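Local coordinates for cytochrome c XoxG (Methylobacterium extorquens, PDB 6ONQ), which binds a covalently attached heme c and probably carries electrons away from lanthanide-dependent methanol dehydrogenase during methanol oxidation, at residues 81-95 against 149-163. Sequence-based numbering, arbitrary orientation.
Sequences DWFTYSGYRRYHAEC and NKNVMCYANDLYVYL. With HEC (heme c), chain B.
With CG of Y162 trans to its own backbone N (chi1 165°), the ring reaches across to helix 82-94, while a bend at chi2 of R90 lays its guanidinium on Y155. These two side chains join the first and last helices of the class I cytochrome c core; helices 82-94 and 156-163 cross near a right angle (-101°), their axes 7.2 Å apart at closest. Y162 enters as a knob among T84, G87, Y88 and Y91; CA of Y88 stands over the centre of the Y162 ring, 3.9 Å from the centroid, and the Y88 ring turns its edge to the same Y162 ring in an offset edge-to-face pair. Y91 completes the aromatic cluster; its OH is hydrogen-bonded to G100 O, and its side chain lies beside H99, an axial ligand of the heme iron. At G87 the missing side chain allows the helices to close up: CA of G87 makes a CA-H...O contact with D158 O at 3.3 Å, where a CB would clash. Beside it, S86 OG donates to D158 OD2, which accepts through its anti lone pair, and the other carboxylate oxygen, OD1, sits at the edge of the F83 ring. The R90 guanidinium lies flat on the Y155 ring, planes 6° apart, its CZ 3.6 Å from the ring centroid in a cation-pi stack; Y155 OH is hydrogen-bonded to E190 of the helix 184-193. Were Y155 replaced by alanine, the guanidinium would probably lose its aromatic platform and be less restrained in its rotation, and E190 would lose its hydroxyl partner. Toward the heme, CD2 of L159 packs against the backbone of Y91, 3.5 Å from its N, and near SG of C95. CG2 of V152 lies 3.4 Å from CD of E94, and next in the chain C95 SG is joined to heme CAB by a thioether bond of 1.8 Å.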
# COMPACT_ATOMS: atom_id res chain seq x y z
N ASP A 81 7.93 -6.82 -1.19
CA ASP A 81 8.65 -6.13 -0.13
C ASP A 81 7.86 -6.19 1.17
O ASP A 81 6.67 -6.53 1.19
CB ASP A 81 8.93 -4.68 -0.52
CG ASP A 81 7.72 -3.74 -0.32
OD1 ASP A 81 6.73 -3.84 -1.08
OD2 ASP A 81 7.76 -2.89 0.60
N TRP A 82 8.52 -5.83 2.26
CA TRP A 82 7.91 -5.97 3.57
C TRP A 82 6.62 -5.17 3.67
O TRP A 82 5.59 -5.68 4.12
CB TRP A 82 8.88 -5.54 4.67
CG TRP A 82 8.19 -5.44 5.98
CD1 TRP A 82 7.88 -4.29 6.65
CD2 TRP A 82 7.68 -6.51 6.76
NE1 TRP A 82 7.22 -4.59 7.82
CE2 TRP A 82 7.08 -5.95 7.91
CE3 TRP A 82 7.66 -7.90 6.60
CZ2 TRP A 82 6.47 -6.73 8.89
CZ3 TRP A 82 7.07 -8.68 7.58
CH2 TRP A 82 6.48 -8.09 8.71
N PHE A 83 6.65 -3.91 3.24
CA PHE A 83 5.51 -3.04 3.49
C PHE A 83 4.30 -3.41 2.65
O PHE A 83 3.16 -3.17 3.08
CB PHE A 83 5.90 -1.58 3.27
CG PHE A 83 6.80 -1.06 4.34
CD1 PHE A 83 8.14 -1.44 4.37
CD2 PHE A 83 6.31 -0.24 5.33
CE1 PHE A 83 8.97 -0.98 5.38
CE2 PHE A 83 7.14 0.22 6.34
CZ PHE A 83 8.46 -0.14 6.36
N THR A 84 4.49 -4.02 1.49
CA THR A 84 3.33 -4.56 0.79
C THR A 84 2.71 -5.69 1.59
O THR A 84 1.49 -5.73 1.79
CB THR A 84 3.70 -5.02 -0.62
OG1 THR A 84 4.22 -3.91 -1.37
CG2 THR A 84 2.47 -5.56 -1.33
N TYR A 85 3.54 -6.62 2.07
CA TYR A 85 3.04 -7.70 2.93
C TYR A 85 2.35 -7.14 4.16
O TYR A 85 1.18 -7.44 4.43
CB TYR A 85 4.20 -8.63 3.32
CG TYR A 85 3.87 -9.67 4.37
CD1 TYR A 85 3.23 -10.87 4.04
CD2 TYR A 85 4.19 -9.45 5.71
CE1 TYR A 85 2.93 -11.81 5.01
CE2 TYR A 85 3.89 -10.39 6.69
CZ TYR A 85 3.26 -11.57 6.33
OH TYR A 85 2.95 -12.50 7.30
N SER A 86 3.05 -6.28 4.91
CA SER A 86 2.50 -5.75 6.15
C SER A 86 1.22 -4.96 5.90
O SER A 86 0.24 -5.08 6.65
CB SER A 86 3.54 -4.88 6.85
OG SER A 86 2.97 -4.20 7.95
N GLY A 87 1.20 -4.14 4.84
CA GLY A 87 0.03 -3.34 4.53
C GLY A 87 -1.19 -4.15 4.16
O GLY A 87 -2.32 -3.75 4.47
N TYR A 88 -1.00 -5.30 3.50
CA TYR A 88 -2.12 -6.20 3.27
C TYR A 88 -2.79 -6.57 4.59
O TYR A 88 -4.01 -6.45 4.74
CB TYR A 88 -1.66 -7.47 2.54
CG TYR A 88 -2.76 -8.52 2.34
CD1 TYR A 88 -3.10 -9.40 3.36
CD2 TYR A 88 -3.47 -8.61 1.14
CE1 TYR A 88 -4.11 -10.34 3.20
CE2 TYR A 88 -4.48 -9.56 0.97
CZ TYR A 88 -4.79 -10.42 2.01
OH TYR A 88 -5.79 -11.37 1.87
N ARG A 89 -1.99 -6.99 5.57
CA ARG A 89 -2.58 -7.48 6.80
C ARG A 89 -3.29 -6.35 7.55
O ARG A 89 -4.42 -6.53 8.02
CB ARG A 89 -1.50 -8.14 7.66
CG ARG A 89 -1.06 -9.49 7.07
CD ARG A 89 0.08 -10.17 7.84
NE ARG A 89 1.03 -9.21 8.40
CZ ARG A 89 1.24 -9.05 9.71
NH1 ARG A 89 0.56 -9.79 10.58
NH2 ARG A 89 2.12 -8.15 10.13
N ARG A 90 -2.67 -5.18 7.62
CA ARG A 90 -3.33 -4.05 8.26
C ARG A 90 -4.62 -3.68 7.53
O ARG A 90 -5.60 -3.28 8.17
CB ARG A 90 -2.38 -2.86 8.31
CG ARG A 90 -1.08 -3.20 8.98
CD ARG A 90 -1.29 -3.40 10.47
NE ARG A 90 -0.13 -4.01 11.11
CZ ARG A 90 -0.03 -4.26 12.41
NH1 ARG A 90 1.07 -4.83 12.90
NH2 ARG A 90 -1.04 -3.95 13.22
N TYR A 91 -4.64 -3.82 6.20
CA TYR A 91 -5.85 -3.51 5.45
C TYR A 91 -6.98 -4.46 5.80
O TYR A 91 -8.10 -4.04 6.10
CB TYR A 91 -5.58 -3.56 3.95
CG TYR A 91 -6.82 -3.30 3.14
CD1 TYR A 91 -7.25 -2.01 2.90
CD2 TYR A 91 -7.57 -4.34 2.64
CE1 TYR A 91 -8.39 -1.77 2.16
CE2 TYR A 91 -8.72 -4.12 1.91
CZ TYR A 91 -9.12 -2.83 1.67
OH TYR A 91 -10.27 -2.61 0.95
N HIS A 92 -6.70 -5.77 5.73
CA HIS A 92 -7.69 -6.78 6.10
C HIS A 92 -8.21 -6.55 7.52
O HIS A 92 -9.41 -6.68 7.78
CB HIS A 92 -7.05 -8.16 5.97
CG HIS A 92 -7.99 -9.30 6.26
ND1 HIS A 92 -8.41 -9.61 7.53
CD2 HIS A 92 -8.58 -10.20 5.44
CE1 HIS A 92 -9.22 -10.65 7.49
NE2 HIS A 92 -9.34 -11.03 6.23
N ALA A 93 -7.31 -6.21 8.45
CA ALA A 93 -7.70 -5.95 9.83
C ALA A 93 -8.62 -4.74 9.92
O ALA A 93 -9.75 -4.84 10.43
CB ALA A 93 -6.45 -5.73 10.68
N GLU A 94 -8.17 -3.59 9.44
CA GLU A 94 -8.80 -2.33 9.81
C GLU A 94 -9.61 -1.67 8.70
O GLU A 94 -10.29 -0.68 8.99
CB GLU A 94 -7.74 -1.34 10.31
CG GLU A 94 -6.93 -1.81 11.52
CD GLU A 94 -7.42 -1.23 12.86
OE1 GLU A 94 -6.73 -1.44 13.89
OE2 GLU A 94 -8.48 -0.56 12.89
N CYS A 95 -9.59 -2.18 7.46
CA CYS A 95 -10.26 -1.44 6.38
C CYS A 95 -11.18 -2.31 5.54
O CYS A 95 -12.17 -1.81 4.98
CB CYS A 95 -9.23 -0.78 5.45
SG CYS A 95 -7.79 -0.05 6.19
N ASN A 149 -5.56 6.74 16.28
CA ASN A 149 -5.49 5.28 16.31
C ASN A 149 -4.10 4.84 15.86
O ASN A 149 -3.85 4.63 14.67
CB ASN A 149 -6.59 4.71 15.43
CG ASN A 149 -6.73 3.22 15.55
OD1 ASN A 149 -5.91 2.54 16.19
ND2 ASN A 149 -7.75 2.68 14.90
N LYS A 150 -3.19 4.69 16.83
CA LYS A 150 -1.80 4.38 16.51
C LYS A 150 -1.65 2.98 15.93
O LYS A 150 -0.66 2.72 15.24
CB LYS A 150 -0.91 4.55 17.76
CG LYS A 150 -1.10 5.88 18.52
CD LYS A 150 -1.50 7.03 17.58
CE LYS A 150 -2.20 8.17 18.31
NZ LYS A 150 -1.27 9.00 19.14
N ASN A 151 -2.61 2.10 16.16
CA ASN A 151 -2.58 0.80 15.49
C ASN A 151 -2.89 0.91 14.01
O ASN A 151 -2.70 -0.07 13.27
CB ASN A 151 -3.56 -0.15 16.17
CG ASN A 151 -2.95 -0.86 17.35
OD1 ASN A 151 -2.09 -1.72 17.17
ND2 ASN A 151 -3.39 -0.51 18.56
N VAL A 152 -3.39 2.05 13.55
CA VAL A 152 -3.55 2.33 12.14
C VAL A 152 -2.51 3.32 11.65
O VAL A 152 -1.81 3.06 10.68
CB VAL A 152 -4.98 2.81 11.84
CG1 VAL A 152 -5.12 3.15 10.38
CG2 VAL A 152 -5.95 1.73 12.20
N MET A 153 -2.38 4.46 12.33
CA MET A 153 -1.51 5.51 11.82
C MET A 153 -0.06 5.06 11.71
O MET A 153 0.65 5.50 10.81
CB MET A 153 -1.61 6.76 12.69
CG MET A 153 -2.94 7.45 12.62
SD MET A 153 -3.56 7.69 10.94
CE MET A 153 -2.42 8.91 10.31
N CYS A 154 0.39 4.19 12.61
CA CYS A 154 1.79 3.76 12.54
C CYS A 154 2.05 2.84 11.37
O CYS A 154 3.20 2.51 11.11
CB CYS A 154 2.20 3.06 13.84
SG CYS A 154 2.06 4.10 15.30
N TYR A 155 1.00 2.39 10.69
CA TYR A 155 1.15 1.56 9.50
C TYR A 155 0.57 2.26 8.27
O TYR A 155 0.18 1.59 7.31
CB TYR A 155 0.50 0.20 9.74
CG TYR A 155 1.04 -0.44 10.99
CD1 TYR A 155 2.27 -1.09 10.99
CD2 TYR A 155 0.34 -0.36 12.19
CE1 TYR A 155 2.78 -1.66 12.13
CE2 TYR A 155 0.84 -0.94 13.34
CZ TYR A 155 2.06 -1.58 13.31
OH TYR A 155 2.56 -2.16 14.46
N ALA A 156 0.54 3.59 8.30
CA ALA A 156 0.00 4.36 7.18
C ALA A 156 0.80 4.13 5.90
O ALA A 156 0.22 3.99 4.82
CB ALA A 156 -0.00 5.85 7.53
N ASN A 157 2.13 4.11 6.01
CA ASN A 157 2.95 3.82 4.83
C ASN A 157 2.70 2.40 4.33
O ASN A 157 2.71 2.16 3.11
CB ASN A 157 4.43 4.01 5.16
CG ASN A 157 4.78 5.47 5.39
OD1 ASN A 157 3.98 6.37 5.10
ND2 ASN A 157 5.99 5.71 5.89
N ASP A 158 2.50 1.45 5.24
CA ASP A 158 2.20 0.09 4.82
C ASP A 158 0.90 0.05 4.01
O ASP A 158 0.84 -0.56 2.93
CB ASP A 158 2.10 -0.81 6.04
CG ASP A 158 3.32 -0.69 6.95
OD1 ASP A 158 3.80 0.45 7.18
OD2 ASP A 158 3.79 -1.74 7.45
N LEU A 159 -0.14 0.72 4.49
CA LEU A 159 -1.40 0.73 3.76
C LEU A 159 -1.25 1.41 2.40
O LEU A 159 -1.80 0.93 1.41
CB LEU A 159 -2.47 1.42 4.60
CG LEU A 159 -2.79 0.63 5.87
CD1 LEU A 159 -3.37 1.51 6.96
CD2 LEU A 159 -3.73 -0.52 5.54
N TYR A 160 -0.48 2.51 2.35
CA TYR A 160 -0.26 3.22 1.09
C TYR A 160 0.45 2.33 0.08
O TYR A 160 0.02 2.21 -1.07
CB TYR A 160 0.54 4.49 1.33
CG TYR A 160 0.78 5.28 0.06
CD1 TYR A 160 -0.26 5.94 -0.58
CD2 TYR A 160 2.05 5.35 -0.51
CE1 TYR A 160 -0.05 6.66 -1.75
CE2 TYR A 160 2.27 6.07 -1.68
CZ TYR A 160 1.21 6.72 -2.29
OH TYR A 160 1.40 7.43 -3.45
N VAL A 161 1.54 1.70 0.50
CA VAL A 161 2.34 0.86 -0.40
C VAL A 161 1.49 -0.26 -0.99
O VAL A 161 1.43 -0.44 -2.21
CB VAL A 161 3.56 0.31 0.34
CG1 VAL A 161 4.23 -0.75 -0.47
CG2 VAL A 161 4.53 1.44 0.63
N TYR A 162 0.82 -1.03 -0.14
CA TYR A 162 -0.02 -2.12 -0.61
C TYR A 162 -1.11 -1.63 -1.57
O TYR A 162 -1.31 -2.19 -2.65
CB TYR A 162 -0.64 -2.84 0.60
CG TYR A 162 -1.79 -3.72 0.21
CD1 TYR A 162 -1.58 -4.83 -0.58
CD2 TYR A 162 -3.08 -3.43 0.60
CE1 TYR A 162 -2.62 -5.62 -0.97
CE2 TYR A 162 -4.13 -4.23 0.22
CZ TYR A 162 -3.88 -5.33 -0.56
OH TYR A 162 -4.90 -6.15 -0.96
N LEU A 163 -1.84 -0.58 -1.17
CA LEU A 163 -2.90 -0.10 -2.05
C LEU A 163 -2.35 0.56 -3.30
O LEU A 163 -3.03 0.61 -4.33
CB LEU A 163 -3.80 0.86 -1.29
CG LEU A 163 -4.76 0.33 -0.23
CD1 LEU A 163 -5.31 1.51 0.58
CD2 LEU A 163 -5.88 -0.48 -0.87
FE HEC B . -12.20 4.63 4.26
CHA HEC B . -13.14 6.89 1.82
CHB HEC B . -9.07 4.70 3.07
CHC HEC B . -11.19 2.49 6.75
CHD HEC B . -15.48 4.12 5.09
NA HEC B . -11.31 5.58 2.71
C1A HEC B . -11.81 6.54 1.87
C2A HEC B . -10.72 7.11 1.10
C3A HEC B . -9.60 6.49 1.46
C4A HEC B . -9.96 5.54 2.47
CMA HEC B . -8.17 6.69 0.93
CAA HEC B . -10.83 8.20 0.03
CBA HEC B . -11.54 7.57 -1.16
CGA HEC B . -11.51 8.47 -2.36
O1A HEC B . -11.83 9.68 -2.23
O2A HEC B . -11.18 7.95 -3.45
NB HEC B . -10.49 3.75 4.83
C1B HEC B . -9.30 3.93 4.16
C2B HEC B . -8.27 3.16 4.80
C3B HEC B . -8.81 2.53 5.83
C4B HEC B . -10.23 2.88 5.87
CMB HEC B . -6.79 3.09 4.39
CAB HEC B . -7.92 1.63 6.73
CBB HEC B . -8.22 1.37 7.99
NC HEC B . -13.18 3.48 5.64
C1C HEC B . -12.55 2.73 6.63
C2C HEC B . -13.59 2.24 7.51
C3C HEC B . -14.78 2.67 7.07
C4C HEC B . -14.55 3.47 5.88
CMC HEC B . -13.37 1.34 8.75
CAC HEC B . -16.11 2.32 7.78
CBC HEC B . -17.21 2.07 7.08
ND HEC B . -13.96 5.35 3.57
C1D HEC B . -15.21 5.03 4.08
C2D HEC B . -16.18 5.85 3.37
C3D HEC B . -15.54 6.61 2.49
C4D HEC B . -14.13 6.31 2.59
CMD HEC B . -17.71 5.86 3.59
CAD HEC B . -16.18 7.61 1.51
CBD HEC B . -16.20 9.03 2.08
CGD HEC B . -16.82 9.96 1.07
O1D HEC B . -17.54 9.46 0.16
O2D HEC B . -16.60 11.19 1.15